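Local coordinates for ABC transporter substrate-binding protein (Streptococcus pneumoniae, PDB 4OHN) that binds histidine in the cleft between its two lobes and probably hands amino acids over to an ABC uptake transporter, at residues A[83-86]-A[90-93]; A[132-137]-A[204-209]; A[160-165]-A[180-185]. All blocks are in the same frame, centred on the assembly; numbering follows the deposited sequence.

In the fold
Polar and apolar chemistry divide by place in this solute-binding protein, although all three contacts are buried. Interactions 1 and 2 lie beside the bound histidine and are mainly polar: an arginine and a loop grip its carboxylate, and a helix N-terminus meets a strand carboxylate. Their centres are about 7 Å apart, and they join directly where S86 OG lies 2.7 Å from E206 OE1 and where the backbones of Y85 and A209 pair. Interaction 3, centred about 18 Å from interaction 1, packs two helices through one tyrosine, with rings, methyl and a single side-chain bond. It approaches the site through the F161 side chain, about 4 Å from the ligand, and V181 packs on F208.

Interaction 1. Residues A[83-86]-A[90-93]; sequences NGYS and ERRE. With HIS (histidine), chain B; ACT (acetate ion), chain D.
R91 passes Y85 obliquely to reach the backbone carbonyl of S86 and the carboxylate of the bound histidine. Its backbone N is hydrogen-bonded to T88 OG1. The chain leaves the short helix 89-92 with CG anti to the carbonyl carbon (chi1 -72°) and runs extended from CG to NE, a reach that brings the guanidinium to the ligand. Y85 CE1 lies 3.3 Å above one face of the R91 guanidinium, offset toward its rim, and the two planes are 33° apart. Beyond CZ the two nitrogens divide the work. NH1 bonds to S86 O at 2.9 Å, in the carbonyl plane and on a lone pair, and also to ligand O at 2.8 Å; NH2 makes a nearly straight bond (174°) of 2.9 Å to ligand OXT. This two-pronged grip on an alpha-carboxylate is characteristic of the amino-acid-binding members of solute-binding protein family 3. The loop completes it, since S86 N also donates to ligand O, at 3.0 Å, while ligand N gives hydrogens to G84 O and to S86 OG, itself bonded to E206. Ligand NE2 donates to N83 OD1, tying down the imidazole at the far end. Beside the middle of the R91 chain, the O atom of an acetate ion, probably from the crystallisation liquor, lies at the edge of the Y85 ring, near its plane, and accepts from Y85 OH at 2.7 Å. One residue on, R92 turns to A87 and F97, and E93 N closes the helical turn on E90 O at 3.2 Å.

Interaction 2. Residues A[132-137]-A[204-209]; sequences GSSGYA and ETEAFA. With HIS (histidine), chain B.
S134 and E206 face each other, each with its CB directed at the opposing segment, and meet through a single short bond: S134 OG donates to E206 OE2 at 2.8 Å. The hydroxyl comes to the syn side of the carboxylate and lies 27° out of its plane. The S134 torsion and the extended E206 chain set this up. OG of S134 sits between its backbone N and carbonyl carbon (chi1 54°), while E206 is extended beyond CG, carrying its carboxylate from the strand to the start of helix 134-141. E206 is modelled in two conformers, and the bond belongs to the one described. Its other oxygen, OE1, has several partners: S86 OG foremost, then Q106 NE2 and N104 ND2. Because S86 OG accepts from the ligand ammonium, E206 acts as a second-shell group, and its negative charge would probably favour that ammonium. S134 itself faces the ligand with its backbone, N donating to OXT of the bound histidine at 3.0 Å. Just before it, S133 caps the helix, its OG accepting from Y136 N at 3.0 Å, and the helix end would be expected to stabilise the ligand carboxylate. F208 brings CE1 to 3.9 Å from ligand N, obliquely. A helix N-terminus meeting the ligand carboxylate beside a strand between the two lobes is consistent with the ligand-bound cleft of a periplasmic-binding-protein fold.

Interaction 3. Residues A[160-165]-A[180-185]; sequences TFNEAL and RVYANY
Y182 reaches from helix 180-189 across to helix 161-169, where F161, N162 and L165 all meet its ring or hydroxyl. The one polar link is at its end: Y182 OH donates to N162 OD1 at 2.7 Å. The hydroxyl stands well above the carbonyl plane, 70° out of it, instead of on a lone pair, and the amide lies nearly perpendicular to the ring while OD1 itself is at the ring's edge, close to its plane. N162 has two modelled conformers, and the bond is made by the one described here. The tyrosine ring gets there because CG is anti to its backbone N, which points the ring at the neighbouring helix. Within helix 161-169, T160 is the N-cap, its OG1 accepting from E163 N at 3.3 Å.

The edge of F161 is turned toward the face of Y182, with centroids 5.5 Å apart and planes at 58°. The CB of F161 adds a CH-pi contact over the same ring, 4.0 Å from its centroid. F161 also packs on I178 and D179 and comes about 4 Å from the bound histidine, while F28 of the ligand pocket touches the F161 side chain, and its ring meets that of Y182.

Helix 161-169 is the connection of a beta-alpha-beta crossover: it joins strands 155-158 and 175-179, which flank strand 127-130 and run parallel to it. Helix 180-189 follows directly from the second of them. The axes of the two segments cross at -58° with a closest approach of 12.2 Å, a gap bridged by the length of the tyrosine.

Among the apolar groups, L165 comes from the opposite direction to Y182 and places CD1 3.5 Å from Y182 CE2, and also rests on L176.

Interaction 1. Residues A[83-86]-A[90-93]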
ATOM      1  N   ASN A  83       1.640   2.950   4.547  1.00  7.18           N
ATOM      2  CA  ASN A  83       0.734   3.303   3.451  1.00  6.97           C
ATOM      3  C   ASN A  83       0.439   2.073   2.623  1.00  7.40           C
ATOM      4  O   ASN A  83       0.796   1.983   1.450  1.00  7.92           O
ATOM      5  CB  ASN A  83       1.409   4.370   2.570  1.00  7.37           C
ATOM      6  CG  ASN A  83       0.532   4.920   1.466  1.00  6.64           C
ATOM      7  OD1 ASN A  83       0.901   4.830   0.290  1.00  7.86           O
ATOM      8  ND2 ASN A  83      -0.589   5.536   1.821  1.00  8.26           N
ATOM      9  N   GLY A  84      -0.224   1.094   3.203  1.00  7.45           N
ATOM     10  CA  GLY A  84      -0.417  -0.161   2.498  1.00  8.14           C
ATOM     11  C   GLY A  84       0.890  -0.708   1.952  1.00  7.40           C
ATOM     12  O   GLY A  84       0.956  -1.140   0.792  1.00  8.72           O
ATOM     13  N   TYR A  85       1.914  -0.704   2.802  1.00  7.42           N
ATOM     14  CA  TYR A  85       3.254  -1.079   2.378  1.00  7.74           C
ATOM     15  C   TYR A  85       3.399  -2.601   2.477  1.00  8.63           C
ATOM     16  O   TYR A  85       3.433  -3.172   3.579  1.00  9.22           O
ATOM     17  CB  TYR A  85       4.281  -0.347   3.232  1.00  8.10           C
ATOM     18  CG  TYR A  85       5.739  -0.458   2.836  1.00  9.07           C
ATOM     19  CD1 TYR A  85       6.155  -0.412   1.511  1.00  8.94           C
ATOM     20  CD2 TYR A  85       6.715  -0.530   3.806  1.00 10.20           C
ATOM     21  CE1 TYR A  85       7.502  -0.461   1.177  1.00  9.77           C
ATOM     22  CE2 TYR A  85       8.053  -0.580   3.482  1.00 10.92           C
ATOM     23  CZ  TYR A  85       8.443  -0.551   2.171  1.00  9.81           C
ATOM     24  OH  TYR A  85       9.775  -0.613   1.899  1.00 11.32           O
ATOM     25  N   SER A  86       3.502  -3.273   1.340  1.00  8.66           N
ATOM     26  CA  SER A  86       3.554  -4.733   1.303  1.00  9.41           C
ATOM     27  C   SER A  86       4.887  -5.253   1.802  1.00 10.00           C
ATOM     28  O   SER A  86       5.952  -4.831   1.330  1.00 11.26           O
ATOM     29  CB  SER A  86       3.311  -5.215  -0.118  1.00  9.90           C
ATOM     30  OG  SER A  86       2.036  -4.755  -0.546  1.00 11.12           O
ATOM     31  N   GLU A  90      11.989  -9.300  -0.794  1.00 19.62           N
ATOM     32  CA  GLU A  90      12.903  -8.352  -1.415  1.00 20.13           C
ATOM     33  C   GLU A  90      13.086  -7.128  -0.514  1.00 19.17           C
ATOM     34  O   GLU A  90      14.205  -6.687  -0.267  1.00 21.28           O
ATOM     35  CB  GLU A  90      12.340  -7.949  -2.782  1.00 26.03           C
ATOM     36  CG  GLU A  90      13.245  -7.138  -3.692  1.00 53.27           C
ATOM     37  CD  GLU A  90      12.579  -6.845  -5.041  1.00 77.87           C
ATOM     38  OE1 GLU A  90      12.125  -7.797  -5.718  1.00 55.88           O
ATOM     39  OE2 GLU A  90      12.493  -5.659  -5.420  1.00 67.29           O
ATOM     40  N   ARG A  91      11.988  -6.590   0.009  1.00 15.89           N
ATOM     41  CA  ARG A  91      12.080  -5.397   0.833  1.00 15.34           C
ATOM     42  C   ARG A  91      12.744  -5.662   2.186  1.00 16.81           C
ATOM     43  O   ARG A  91      13.370  -4.766   2.750  1.00 17.88           O
ATOM     44  CB  ARG A  91      10.697  -4.789   1.028  1.00 14.37           C
ATOM     45  CG  ARG A  91      10.201  -4.150  -0.245  1.00 13.21           C
ATOM     46  CD  ARG A  91       8.766  -3.725  -0.171  1.00 11.54           C
ATOM     47  NE  ARG A  91       8.405  -2.909  -1.324  1.00 11.46           N
ATOM     48  CZ  ARG A  91       7.168  -2.523  -1.611  1.00 10.00           C
ATOM     49  NH1 ARG A  91       6.157  -2.910  -0.849  1.00 10.54           N
ATOM     50  NH2 ARG A  91       6.962  -1.752  -2.664  1.00 11.81           N
ATOM     51  N   ARG A  92      12.614  -6.884   2.687  1.00 17.03           N
ATOM     52  CA  ARG A  92      13.261  -7.254   3.951  1.00 19.62           C
ATOM     53  C   ARG A  92      14.788  -7.214   3.857  1.00 23.03           C
ATOM     54  O   ARG A  92      15.473  -7.172   4.879  1.00 23.74           O
ATOM     55  CB  ARG A  92      12.781  -8.628   4.413  1.00 19.94           C
ATOM     56  CG  ARG A  92      11.379  -8.603   4.996  1.00 23.71           C
ATOM     57  CD  ARG A  92      10.925  -9.981   5.460  1.00 26.06           C
ATOM     58  NE  ARG A  92       9.501 -10.005   5.786  1.00 27.58           N
ATOM     59  CZ  ARG A  92       8.976  -9.547   6.924  1.00 40.58           C
ATOM     60  NH1 ARG A  92       9.739  -9.007   7.865  1.00 27.17           N
ATOM     61  NH2 ARG A  92       7.674  -9.621   7.118  1.00 24.88           N
ATOM     62  N   GLU A  93      15.328  -7.209   2.641  1.00 22.44           N
ATOM     63  CA  GLU A  93      16.775  -7.045   2.475  1.00 22.22           C
ATOM     64  C   GLU A  93      17.201  -5.600   2.761  1.00 26.26           C
ATOM     65  O   GLU A  93      18.374  -5.336   2.983  1.00 27.22           O
ATOM     66  CB  GLU A  93      17.203  -7.431   1.055  1.00 26.88           C
ATOM     67  CG  GLU A  93      16.855  -8.857   0.674  1.00 37.12           C
ATOM     68  CD  GLU A  93      17.565  -9.883   1.538  1.00 98.44           C
ATOM     69  OE1 GLU A  93      18.791  -9.747   1.742  1.00 97.44           O
ATOM     70  OE2 GLU A  93      16.896 -10.821   2.020  1.00 98.62           O
TER
HETATM   71  N   HIS B 301       1.147  -2.292  -1.771  1.00  8.28           N
HETATM   72  CA  HIS B 301       1.987  -1.725  -2.855  1.00  7.98           C
HETATM   73  C   HIS B 301       3.389  -1.449  -2.360  1.00  8.26           C
HETATM   74  O   HIS B 301       3.665  -1.660  -1.157  1.00  8.50           O
HETATM   75  CB  HIS B 301       1.331  -0.498  -3.532  1.00  7.45           C
HETATM   76  CG  HIS B 301       1.390   0.806  -2.792  1.00  7.25           C
HETATM   77  ND1 HIS B 301       1.546   2.004  -3.471  1.00  6.84           N
HETATM   78  CD2 HIS B 301       1.221   1.139  -1.488  1.00  7.55           C
HETATM   79  CE1 HIS B 301       1.502   3.004  -2.612  1.00  6.96           C
HETATM   80  NE2 HIS B 301       1.298   2.508  -1.402  1.00  7.10           N
HETATM   81  OXT HIS B 301       4.217  -1.031  -3.197  1.00  8.77           O
HETATM   82  C   ACT D 303      11.699  -0.663  -0.946  1.00 53.77           C
HETATM   83  O   ACT D 303      10.514  -0.434  -0.670  1.00 16.45           O
HETATM   84  OXT ACT D 303      11.948  -0.760  -2.166  1.00 25.33           O
HETATM   85  CH3 ACT D 303      12.736  -0.815   0.126  1.00 30.98           C

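Interaction 2. Residues A[132-137]-A[204-209]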
ATOM      1  N   GLY A 132       6.703   1.901  -8.646  1.00  9.13           N
ATOM      2  CA  GLY A 132       7.367   1.609  -7.376  1.00 12.06           C
ATOM      3  C   GLY A 132       6.667   0.551  -6.540  1.00 11.19           C
ATOM      4  O   GLY A 132       6.992   0.343  -5.378  1.00 11.68           O
ATOM      5  N   SER A 133       5.672  -0.105  -7.131  1.00 10.08           N
ATOM      6  CA  SER A 133       4.841  -1.038  -6.370  1.00 10.65           C
ATOM      7  C   SER A 133       5.399  -2.442  -6.239  1.00  9.87           C
ATOM      8  O   SER A 133       6.168  -2.928  -7.070  1.00 11.17           O
ATOM      9  CB  SER A 133       3.457  -1.140  -6.986  1.00  9.67           C
ATOM     10  OG  SER A 133       3.451  -1.840  -8.219  1.00 11.10           O
ATOM     11  N   SER A 134       4.963  -3.112  -5.191  1.00 10.96           N
ATOM     12  CA  SER A 134       5.279  -4.517  -4.991  1.00 11.98           C
ATOM     13  C   SER A 134       4.660  -5.340  -6.131  1.00 12.21           C
ATOM     14  O   SER A 134       5.210  -6.358  -6.525  1.00 13.22           O
ATOM     15  CB  SER A 134       4.777  -4.969  -3.618  1.00 12.50           C
ATOM     16  OG  SER A 134       3.422  -4.672  -3.486  1.00 13.73           O
ATOM     17  N   GLY A 135       3.526  -4.904  -6.640  1.00 11.27           N
ATOM     18  CA  GLY A 135       2.907  -5.582  -7.773  1.00 13.41           C
ATOM     19  C   GLY A 135       3.818  -5.627  -8.981  1.00 12.37           C
ATOM     20  O   GLY A 135       3.962  -6.681  -9.623  1.00 13.25           O
ATOM     21  N   TYR A 136       4.423  -4.505  -9.324  1.00 11.20           N
ATOM     22  CA  TYR A 136       5.340  -4.495 -10.451  1.00 10.58           C
ATOM     23  C   TYR A 136       6.526  -5.411 -10.198  1.00 11.50           C
ATOM     24  O   TYR A 136       6.988  -6.130 -11.102  1.00 13.08           O
ATOM     25  CB  TYR A 136       5.825  -3.072 -10.795  1.00 11.30           C
ATOM     26  CG  TYR A 136       6.764  -3.078 -11.971  1.00 11.61           C
ATOM     27  CD1 TYR A 136       6.284  -3.328 -13.243  1.00 13.44           C
ATOM     28  CD2 TYR A 136       8.125  -2.951 -11.809  1.00 16.55           C
ATOM     29  CE1 TYR A 136       7.137  -3.402 -14.329  1.00 15.32           C
ATOM     30  CE2 TYR A 136       8.982  -3.030 -12.900  1.00 18.08           C
ATOM     31  CZ  TYR A 136       8.468  -3.250 -14.149  1.00 16.01           C
ATOM     32  OH  TYR A 136       9.294  -3.314 -15.250  1.00 19.17           O
ATOM     33  N   ALA A 137       7.039  -5.416  -8.974  1.00 12.37           N
ATOM     34  CA  ALA A 137       8.151  -6.299  -8.665  1.00 12.13           C
ATOM     35  C   ALA A 137       7.749  -7.773  -8.860  1.00 15.19           C
ATOM     36  O   ALA A 137       8.523  -8.575  -9.354  1.00 16.48           O
ATOM     37  CB  ALA A 137       8.655  -6.075  -7.234  1.00 16.69           C
ATOM     38  N   GLU A 204       0.916 -14.748  -5.089  1.00 27.95           N
ATOM     39  CA  GLU A 204       0.677 -15.109  -3.704  1.00 63.83           C
ATOM     40  C   GLU A 204       0.174 -13.898  -2.929  1.00 23.82           C
ATOM     41  O   GLU A 204       0.509 -12.758  -3.239  1.00 33.48           O
ATOM     42  CB  GLU A 204       1.902 -15.729  -3.031  1.00 66.64           C
ATOM     43  CG  GLU A 204       1.565 -16.427  -1.712  1.00 97.98           C
ATOM     44  CD  GLU A 204       0.369 -17.363  -1.834  1.00108.92           C
ATOM     45  OE1 GLU A 204       0.434 -18.304  -2.654  1.00100.15           O
ATOM     46  OE2 GLU A 204      -0.643 -17.144  -1.131  1.00 63.35           O
ATOM     47  N   THR A 205      -0.616 -14.142  -1.901  0.58 37.65           N
ATOM     48  CA  THR A 205      -1.114 -13.049  -1.092  0.58 31.18           C
ATOM     49  C   THR A 205       0.032 -12.213  -0.515  0.58 26.20           C
ATOM     50  O   THR A 205       1.167 -12.675  -0.365  0.58 26.24           O
ATOM     51  CB  THR A 205      -1.995 -13.569   0.046  0.58 41.95           C
ATOM     52  OG1 THR A 205      -1.251 -14.500   0.840  0.58 45.45           O
ATOM     53  CG2 THR A 205      -3.228 -14.254  -0.518  0.58 57.63           C
ATOM     54  N   GLU A 206      -0.284 -10.958  -0.233  0.58 18.81           N
ATOM     55  CA  GLU A 206       0.607 -10.064   0.470  0.58 14.87           C
ATOM     56  C   GLU A 206       0.013  -9.775   1.865  0.58 12.36           C
ATOM     57  O   GLU A 206      -1.151 -10.085   2.169  0.58 15.75           O
ATOM     58  CB  GLU A 206       0.780  -8.738  -0.303  0.58 15.36           C
ATOM     59  CG  GLU A 206       1.594  -8.819  -1.633  0.58 13.89           C
ATOM     60  CD  GLU A 206       1.684  -7.486  -2.375  0.58 19.60           C
ATOM     61  OE1 GLU A 206       0.871  -6.605  -2.060  0.58 14.09           O
ATOM     62  OE2 GLU A 206       2.567  -7.314  -3.256  0.58 23.67           O
ATOM     63  N   ALA A 207       0.844  -9.178   2.702  1.00 14.59           N
ATOM     64  CA  ALA A 207       0.394  -8.514   3.913  1.00 13.61           C
ATOM     65  C   ALA A 207       1.041  -7.146   4.001  1.00 12.71           C
ATOM     66  O   ALA A 207       2.180  -6.946   3.586  1.00 13.97           O
ATOM     67  CB  ALA A 207       0.717  -9.332   5.133  1.00 18.46           C
ATOM     68  N   PHE A 208       0.287  -6.211   4.557  1.00 11.40           N
ATOM     69  CA  PHE A 208       0.774  -4.874   4.824  1.00  8.98           C
ATOM     70  C   PHE A 208       1.428  -4.823   6.194  1.00  9.05           C
ATOM     71  O   PHE A 208       0.956  -5.432   7.163  1.00 10.96           O
ATOM     72  CB  PHE A 208      -0.385  -3.875   4.847  1.00  9.27           C
ATOM     73  CG  PHE A 208      -1.083  -3.651   3.517  1.00  9.91           C
ATOM     74  CD1 PHE A 208      -0.454  -3.828   2.302  1.00  9.26           C
ATOM     75  CD2 PHE A 208      -2.391  -3.168   3.510  1.00 10.02           C
ATOM     76  CE1 PHE A 208      -1.120  -3.571   1.115  1.00  9.03           C
ATOM     77  CE2 PHE A 208      -3.046  -2.914   2.326  1.00 10.76           C
ATOM     78  CZ  PHE A 208      -2.415  -3.114   1.131  1.00 10.32           C
ATOM     79  N   ALA A 209       2.520  -4.082   6.290  1.00  8.84           N
ATOM     80  CA  ALA A 209       3.198  -3.845   7.552  1.00  9.28           C
ATOM     81  C   ALA A 209       3.820  -2.450   7.482  1.00  8.64           C
ATOM     82  O   ALA A 209       3.733  -1.741   6.473  1.00  9.24           O
ATOM     83  CB  ALA A 209       4.261  -4.921   7.813  1.00 10.85           C
TER
HETATM   84  N   HIS B 301       1.147  -2.292  -1.771  1.00  8.28           N
HETATM   85  CA  HIS B 301       1.987  -1.725  -2.855  1.00  7.98           C
HETATM   86  C   HIS B 301       3.389  -1.449  -2.360  1.00  8.26           C
HETATM   87  O   HIS B 301       3.665  -1.660  -1.157  1.00  8.50           O
HETATM   88  CB  HIS B 301       1.331  -0.498  -3.532  1.00  7.45           C
HETATM   89  CG  HIS B 301       1.390   0.806  -2.792  1.00  7.25           C
HETATM   90  ND1 HIS B 301       1.546   2.004  -3.471  1.00  6.84           N
HETATM   91  CD2 HIS B 301       1.221   1.139  -1.488  1.00  7.55           C
HETATM   92  CE1 HIS B 301       1.502   3.004  -2.612  1.00  6.96           C
HETATM   93  NE2 HIS B 301       1.298   2.508  -1.402  1.00  7.10           N
HETATM   94  OXT HIS B 301       4.217  -1.031  -3.197  1.00  8.77           O

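Interaction 3. Residues A[160-165]-A[180-185]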
ATOM      1  N   THR A 160       1.573   6.912  -9.929  1.00  7.60           N
ATOM      2  CA  THR A 160       0.380   6.704  -9.088  1.00  8.47           C
ATOM      3  C   THR A 160      -0.627   5.814  -9.794  1.00  8.47           C
ATOM      4  O   THR A 160      -0.742   5.797 -11.031  1.00  8.54           O
ATOM      5  CB  THR A 160      -0.358   8.022  -8.755  1.00 10.10           C
ATOM      6  OG1 THR A 160      -0.998   8.562  -9.924  1.00 10.22           O
ATOM      7  CG2 THR A 160       0.606   9.020  -8.139  1.00 10.15           C
ATOM      8  N   PHE A 161      -1.412   5.088  -9.008  1.00  8.40           N
ATOM      9  CA  PHE A 161      -2.502   4.309  -9.570  1.00  7.82           C
ATOM     10  C   PHE A 161      -3.597   5.187 -10.178  1.00  7.50           C
ATOM     11  O   PHE A 161      -4.281   4.746 -11.122  1.00  9.10           O
ATOM     12  CB  PHE A 161      -3.057   3.357  -8.511  1.00  7.94           C
ATOM     13  CG  PHE A 161      -2.207   2.135  -8.300  1.00  8.42           C
ATOM     14  CD1 PHE A 161      -1.952   1.260  -9.342  1.00  7.30           C
ATOM     15  CD2 PHE A 161      -1.682   1.848  -7.060  1.00  8.50           C
ATOM     16  CE1 PHE A 161      -1.205   0.124  -9.139  1.00  8.62           C
ATOM     17  CE2 PHE A 161      -0.930   0.718  -6.858  1.00  8.48           C
ATOM     18  CZ  PHE A 161      -0.682  -0.137  -7.893  1.00  8.02           C
ATOM     19  N   ASN A 162      -3.788   6.400  -9.676  0.72  6.83           N
ATOM     20  CA  ASN A 162      -4.854   7.241 -10.208  0.72  7.77           C
ATOM     21  C   ASN A 162      -4.636   7.531 -11.678  0.72  8.41           C
ATOM     22  O   ASN A 162      -5.567   7.479 -12.487  0.72  8.96           O
ATOM     23  CB  ASN A 162      -4.967   8.524  -9.420  0.72  7.91           C
ATOM     24  CG  ASN A 162      -5.247   8.272  -7.983  0.72 10.36           C
ATOM     25  OD1 ASN A 162      -4.475   7.587  -7.326  0.72  9.84           O
ATOM     26  ND2 ASN A 162      -6.351   8.782  -7.491  0.72  8.64           N
ATOM     27  N   GLU A 163      -3.404   7.842 -12.046  1.00  7.66           N
ATOM     28  CA  GLU A 163      -3.096   8.070 -13.447  1.00  7.33           C
ATOM     29  C   GLU A 163      -3.276   6.806 -14.254  1.00  7.37           C
ATOM     30  O   GLU A 163      -3.809   6.839 -15.359  1.00  8.43           O
ATOM     31  CB  GLU A 163      -1.669   8.596 -13.611  1.00  8.89           C
ATOM     32  CG  GLU A 163      -1.375   8.967 -15.043  1.00  8.69           C
ATOM     33  CD  GLU A 163       0.086   9.204 -15.341  1.00 11.01           C
ATOM     34  OE1 GLU A 163       0.937   9.144 -14.423  1.00 11.82           O
ATOM     35  OE2 GLU A 163       0.390   9.487 -16.524  1.00 10.77           O
ATOM     36  N   ALA A 164      -2.795   5.682 -13.725  1.00  7.53           N
ATOM     37  CA  ALA A 164      -2.942   4.410 -14.418  1.00  7.49           C
ATOM     38  C   ALA A 164      -4.423   4.107 -14.692  1.00  7.31           C
ATOM     39  O   ALA A 164      -4.792   3.595 -15.753  1.00  7.67           O
ATOM     40  CB  ALA A 164      -2.324   3.295 -13.607  1.00  6.79           C
ATOM     41  N   LEU A 165      -5.274   4.424 -13.723  1.00  7.12           N
ATOM     42  CA  LEU A 165      -6.705   4.184 -13.850  1.00  7.19           C
ATOM     43  C   LEU A 165      -7.360   5.109 -14.886  1.00  6.95           C
ATOM     44  O   LEU A 165      -8.244   4.664 -15.616  1.00  8.45           O
ATOM     45  CB  LEU A 165      -7.391   4.317 -12.495  1.00  8.07           C
ATOM     46  CG  LEU A 165      -7.193   3.066 -11.626  1.00  8.44           C
ATOM     47  CD1 LEU A 165      -7.408   3.385 -10.140  1.00 11.65           C
ATOM     48  CD2 LEU A 165      -8.103   1.925 -12.066  1.00  9.78           C
ATOM     49  N   ARG A 180      -5.790  -4.997  -4.423  1.00  9.38           N
ATOM     50  CA  ARG A 180      -7.227  -5.186  -4.310  1.00  9.12           C
ATOM     51  C   ARG A 180      -7.859  -4.159  -3.380  1.00 10.21           C
ATOM     52  O   ARG A 180      -8.934  -3.661  -3.653  1.00 10.66           O
ATOM     53  CB  ARG A 180      -7.551  -6.612  -3.867  1.00 10.74           C
ATOM     54  CG  ARG A 180      -9.025  -7.009  -4.049  1.00 16.59           C
ATOM     55  CD  ARG A 180      -9.192  -8.525  -3.851  1.00 22.82           C
ATOM     56  NE  ARG A 180     -10.341  -9.081  -4.554  1.00 29.49           N
ATOM     57  CZ  ARG A 180     -10.507 -10.378  -4.794  1.00 57.00           C
ATOM     58  NH1 ARG A 180      -9.591 -11.248  -4.400  1.00 33.27           N
ATOM     59  NH2 ARG A 180     -11.584 -10.808  -5.434  1.00 46.63           N
ATOM     60  N   VAL A 181      -7.208  -3.817  -2.268  0.61  9.75           N
ATOM     61  CA  VAL A 181      -7.832  -2.861  -1.351  0.61 14.20           C
ATOM     62  C   VAL A 181      -8.041  -1.523  -2.025  0.61  7.01           C
ATOM     63  O   VAL A 181      -9.039  -0.857  -1.811  0.61  7.15           O
ATOM     64  CB  VAL A 181      -7.051  -2.623  -0.034  0.61 15.70           C
ATOM     65  CG1 VAL A 181      -6.923  -3.917   0.755  0.61 13.76           C
ATOM     66  CG2 VAL A 181      -5.687  -1.960  -0.291  0.61 11.12           C
ATOM     67  N   TYR A 182      -7.090  -1.124  -2.853  1.00  9.18           N
ATOM     68  CA  TYR A 182      -7.254   0.132  -3.569  1.00 10.03           C
ATOM     69  C   TYR A 182      -8.382   0.025  -4.589  1.00  9.88           C
ATOM     70  O   TYR A 182      -9.279   0.864  -4.626  1.00 10.00           O
ATOM     71  CB  TYR A 182      -5.927   0.518  -4.228  1.00  9.06           C
ATOM     72  CG  TYR A 182      -5.911   1.841  -4.965  1.00  7.88           C
ATOM     73  CD1 TYR A 182      -5.046   2.854  -4.619  1.00  9.30           C
ATOM     74  CD2 TYR A 182      -6.763   2.086  -6.013  1.00 10.28           C
ATOM     75  CE1 TYR A 182      -5.052   4.064  -5.316  1.00 10.36           C
ATOM     76  CE2 TYR A 182      -6.768   3.247  -6.666  1.00 11.43           C
ATOM     77  CZ  TYR A 182      -5.935   4.230  -6.329  1.00  9.37           C
ATOM     78  OH  TYR A 182      -5.996   5.416  -7.069  1.00 15.09           O
ATOM     79  N   ALA A 183      -8.329  -1.003  -5.432  1.00  8.97           N
ATOM     80  CA  ALA A 183      -9.323  -1.142  -6.485  1.00 10.25           C
ATOM     81  C   ALA A 183     -10.726  -1.150  -5.920  1.00 10.67           C
ATOM     82  O   ALA A 183     -11.601  -0.427  -6.434  1.00 12.62           O
ATOM     83  CB  ALA A 183      -9.057  -2.413  -7.289  1.00 11.23           C
ATOM     84  N   ASN A 184     -10.965  -1.935  -4.874  1.00 10.21           N
ATOM     85  CA  ASN A 184     -12.314  -2.043  -4.287  1.00 13.52           C
ATOM     86  C   ASN A 184     -12.799  -0.680  -3.795  1.00 12.70           C
ATOM     87  O   ASN A 184     -13.925  -0.263  -4.079  1.00 16.59           O
ATOM     88  CB  ASN A 184     -12.325  -3.014  -3.101  1.00 17.39           C
ATOM     89  CG  ASN A 184     -12.247  -4.482  -3.506  1.00 25.21           C
ATOM     90  OD1 ASN A 184     -12.495  -4.843  -4.647  1.00 26.39           O
ATOM     91  ND2 ASN A 184     -11.935  -5.342  -2.532  1.00 28.05           N
ATOM     92  N   TYR A 185     -11.962   0.036  -3.053  1.00 10.39           N
ATOM     93  CA  TYR A 185     -12.384   1.309  -2.494  1.00 12.11           C
ATOM     94  C   TYR A 185     -12.577   2.366  -3.587  1.00 11.55           C
ATOM     95  O   TYR A 185     -13.586   3.084  -3.611  1.00 11.57           O
ATOM     96  CB  TYR A 185     -11.375   1.803  -1.442  1.00 11.56           C
ATOM     97  CG  TYR A 185     -11.818   3.058  -0.748  1.00 11.98           C
ATOM     98  CD1 TYR A 185     -11.552   4.302  -1.295  1.00 13.24           C
ATOM     99  CD2 TYR A 185     -12.514   3.001   0.452  1.00 13.00           C
ATOM    100  CE1 TYR A 185     -11.973   5.461  -0.695  1.00 14.29           C
ATOM    101  CE2 TYR A 185     -12.934   4.148   1.070  1.00 13.92           C
ATOM    102  CZ  TYR A 185     -12.652   5.381   0.503  1.00 15.63           C
ATOM    103  OH  TYR A 185     -13.068   6.538   1.134  1.00 20.25           O
TER